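Local coordinates for protein Alpha/beta hydrolase (Paenibacillus sp. VTT E-133280, PDB 6TJ2) that probably hydrolyses ester bonds, with methyl salicylate as a likely substrate, as an extracellular relative of tobacco salicylic acid binding protein 2, at residues Phe111-His116 and Ser121-Val126. Sequence-based numbering, arbitrary orientation.
Sequences FILLGH and SVIQTV
Leu-113 and Gly-115 on strand 111-117 pack against Ile-123 and Val-126 of helix 119-129 in a buried contact of mainly apolar side chains, where the helix lies on one face of the central parallel sheet. The two short segments run roughly antiparallel, at 147°, with their axes 7.7 Å apart. The side chains of Leu-113 and Ile-123 lie alongside each other, pointing opposite ways. Leu-113 CG rests 3.6 Å from Ile-123 CG2, and Leu-113 CD2 lies 3.7 Å from Ile-123 CB. With CG opposite its own backbone N (chi1 -178°), Leu-113 also brings CD2 within 4.0 Å of Val-126 CG1. This is the first half of the beta-alpha-beta unit that continues into strand 134-139. The intervening turn fits the nucleophile elbow of alpha/beta hydrolases, with Gly-115 as the first glycine of GxSxG and Ser-117 the probable nucleophile. Having no side chain, Gly-115 lets Ile-123 come right up to the strand backbone, Ile-123 CD1 lying 3.6 Å from Gly-115 N. With an alanine in place of Leu-113, CG and both methyls go, which would probably open a gap beside Ile-123 and take from Val-126 CG1 its contact with Leu-113 CD2. Val-126 also touches Val-99 and Ile-103 of helix 92-105, while Ile-123 reaches Ile-137 of strand 134-139.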
ATOM      1  N   PHE A 111      -9.819 -28.518  -7.954  1.00 13.48           N
ATOM      2  CA  PHE A 111     -10.463 -27.204  -8.026  1.00 12.03           C
ATOM      3  C   PHE A 111      -9.680 -26.193  -7.172  1.00 13.35           C
ATOM      4  O   PHE A 111      -8.941 -26.503  -6.225  1.00 12.96           O
ATOM      5  CB  PHE A 111     -11.946 -27.284  -7.655  1.00 11.98           C
ATOM      6  CG  PHE A 111     -12.262 -27.781  -6.285  1.00 12.78           C
ATOM      7  CD1 PHE A 111     -12.176 -26.968  -5.143  1.00 13.09           C
ATOM      8  CD2 PHE A 111     -12.663 -29.087  -6.118  1.00 13.80           C
ATOM      9  CE1 PHE A 111     -12.512 -27.478  -3.902  1.00 14.18           C
ATOM     10  CE2 PHE A 111     -12.941 -29.593  -4.869  1.00 14.36           C
ATOM     11  CZ  PHE A 111     -12.857 -28.802  -3.753  1.00 14.95           C
ATOM     12  N   ILE A 112      -9.973 -24.962  -7.526  1.00 12.02           N
ATOM     13  CA  ILE A 112      -9.485 -23.775  -6.771  1.00 12.28           C
ATOM     14  C   ILE A 112     -10.537 -23.466  -5.724  1.00 11.89           C
ATOM     15  O   ILE A 112     -11.684 -23.147  -6.100  1.00 11.92           O
ATOM     16  CB  ILE A 112      -9.270 -22.586  -7.714  1.00 12.36           C
ATOM     17  CG1 ILE A 112      -8.304 -22.960  -8.843  1.00 15.98           C
ATOM     18  CG2 ILE A 112      -8.773 -21.388  -6.928  1.00 12.20           C
ATOM     19  CD1 ILE A 112      -8.293 -22.064  -9.945  1.00 21.54           C
ATOM     20  N   LEU A 113     -10.199 -23.552  -4.445  1.00 10.59           N
ATOM     21  CA  LEU A 113     -11.160 -23.269  -3.362  1.00 11.72           C
ATOM     22  C   LEU A 113     -10.891 -21.828  -2.954  1.00 10.46           C
ATOM     23  O   LEU A 113      -9.785 -21.542  -2.409  1.00 11.23           O
ATOM     24  CB  LEU A 113     -10.945 -24.246  -2.215  1.00 11.52           C
ATOM     25  CG  LEU A 113     -11.920 -24.073  -1.041  1.00 11.40           C
ATOM     26  CD1 LEU A 113     -13.365 -24.277  -1.513  1.00 12.61           C
ATOM     27  CD2 LEU A 113     -11.533 -25.069   0.068  1.00 12.38           C
ATOM     28  N   LEU A 114     -11.845 -20.936  -3.194  1.00 10.66           N
ATOM     29  CA  LEU A 114     -11.654 -19.472  -2.991  1.00 11.26           C
ATOM     30  C   LEU A 114     -12.662 -18.983  -1.990  1.00 11.28           C
ATOM     31  O   LEU A 114     -13.868 -19.232  -2.199  1.00 11.78           O
ATOM     32  CB  LEU A 114     -11.746 -18.786  -4.348  1.00 12.75           C
ATOM     33  CG  LEU A 114     -11.437 -17.281  -4.382  1.00 13.36           C
ATOM     34  CD1 LEU A 114     -10.948 -16.907  -5.784  1.00 15.26           C
ATOM     35  CD2 LEU A 114     -12.614 -16.442  -3.950  1.00 13.52           C
ATOM     36  N   GLY A 115     -12.226 -18.278  -0.965  1.00  9.61           N
ATOM     37  CA  GLY A 115     -13.124 -17.715   0.061  1.00 11.53           C
ATOM     38  C   GLY A 115     -12.943 -16.235   0.174  1.00 10.29           C
ATOM     39  O   GLY A 115     -11.826 -15.737   0.003  1.00 10.92           O
ATOM     40  N   HIS A 116     -14.031 -15.515   0.413  1.00 10.34           N
ATOM     41  CA  HIS A 116     -14.077 -14.068   0.700  1.00 10.58           C
ATOM     42  C   HIS A 116     -14.454 -13.865   2.144  1.00 11.72           C
ATOM     43  O   HIS A 116     -15.329 -14.591   2.635  1.00 11.25           O
ATOM     44  CB  HIS A 116     -15.020 -13.395  -0.264  1.00 11.09           C
ATOM     45  CG  HIS A 116     -15.178 -11.934  -0.103  1.00 11.15           C
ATOM     46  ND1 HIS A 116     -16.136 -11.395   0.662  1.00 14.24           N
ATOM     47  CD2 HIS A 116     -14.489 -10.896  -0.649  1.00 12.51           C
ATOM     48  CE1 HIS A 116     -16.105 -10.075   0.558  1.00 14.25           C
ATOM     49  NE2 HIS A 116     -15.125  -9.763  -0.250  1.00 12.46           N
ATOM     50  N   SER A 121     -12.226 -18.522   6.691  1.00 10.97           N
ATOM     51  CA  SER A 121     -12.243 -19.529   7.773  1.00 10.83           C
ATOM     52  C   SER A 121     -12.894 -20.828   7.312  1.00 10.07           C
ATOM     53  O   SER A 121     -12.441 -21.935   7.721  1.00 10.97           O
ATOM     54  CB  SER A 121     -12.871 -19.027   9.035  1.00 11.94           C
ATOM     55  OG  SER A 121     -14.266 -18.892   8.931  1.00 11.26           O
ATOM     56  N   VAL A 122     -13.868 -20.736   6.438  1.00 10.04           N
ATOM     57  CA  VAL A 122     -14.573 -21.890   5.867  1.00 11.01           C
ATOM     58  C   VAL A 122     -13.664 -22.630   4.898  1.00  9.66           C
ATOM     59  O   VAL A 122     -13.620 -23.879   4.929  1.00 10.78           O
ATOM     60  CB  VAL A 122     -15.882 -21.445   5.221  1.00 10.69           C
ATOM     61  CG1 VAL A 122     -16.589 -22.665   4.624  1.00 11.28           C
ATOM     62  CG2 VAL A 122     -16.786 -20.739   6.235  1.00 11.70           C
ATOM     63  N   ILE A 123     -12.911 -21.937   4.049  1.00 10.05           N
ATOM     64  CA  ILE A 123     -11.980 -22.677   3.172  1.00 10.49           C
ATOM     65  C   ILE A 123     -10.912 -23.379   4.005  1.00  9.76           C
ATOM     66  O   ILE A 123     -10.455 -24.490   3.625  1.00 11.25           O
ATOM     67  CB  ILE A 123     -11.407 -21.875   2.004  1.00 10.73           C
ATOM     68  CG1 ILE A 123     -10.389 -20.828   2.452  1.00 11.14           C
ATOM     69  CG2 ILE A 123     -12.564 -21.279   1.209  1.00 10.50           C
ATOM     70  CD1 ILE A 123      -9.986 -19.860   1.358  1.00 11.17           C
ATOM     71  N   GLN A 124     -10.483 -22.787   5.147  1.00 10.47           N
ATOM     72  CA  GLN A 124      -9.523 -23.501   6.022  1.00 10.91           C
ATOM     73  C   GLN A 124     -10.131 -24.808   6.517  1.00 10.45           C
ATOM     74  O   GLN A 124      -9.471 -25.867   6.431  1.00 12.37           O
ATOM     75  CB  GLN A 124      -9.113 -22.612   7.185  1.00 11.25           C
ATOM     76  CG  GLN A 124      -8.227 -21.425   6.808  1.00 11.85           C
ATOM     77  CD  GLN A 124      -8.048 -20.530   8.009  1.00 13.60           C
ATOM     78  OE1 GLN A 124      -9.049 -20.119   8.637  1.00 14.00           O
ATOM     79  NE2 GLN A 124      -6.798 -20.246   8.386  1.00 13.73           N
ATOM     80  N   THR A 125     -11.309 -24.761   7.100  1.00 10.61           N
ATOM     81  CA  THR A 125     -11.885 -25.942   7.740  1.00 11.45           C
ATOM     82  C   THR A 125     -12.337 -26.952   6.699  1.00 10.58           C
ATOM     83  O   THR A 125     -12.156 -28.181   6.919  1.00 12.43           O
ATOM     84  CB  THR A 125     -12.989 -25.554   8.701  1.00 10.66           C
ATOM     85  OG1 THR A 125     -13.992 -24.821   8.006  1.00 11.76           O
ATOM     86  CG2 THR A 125     -12.482 -24.785   9.896  1.00 11.05           C
ATOM     87  N   VAL A 126     -12.761 -26.504   5.532  1.00 10.79           N
ATOM     88  CA  VAL A 126     -13.099 -27.424   4.435  1.00 11.74           C
ATOM     89  C   VAL A 126     -11.860 -28.155   3.926  1.00 11.96           C
ATOM     90  O   VAL A 126     -11.885 -29.389   3.737  1.00 12.93           O
ATOM     91  CB  VAL A 126     -13.846 -26.703   3.313  1.00 11.31           C
ATOM     92  CG1 VAL A 126     -13.962 -27.530   2.036  1.00 11.97           C
ATOM     93  CG2 VAL A 126     -15.235 -26.270   3.799  1.00 12.28           C
TER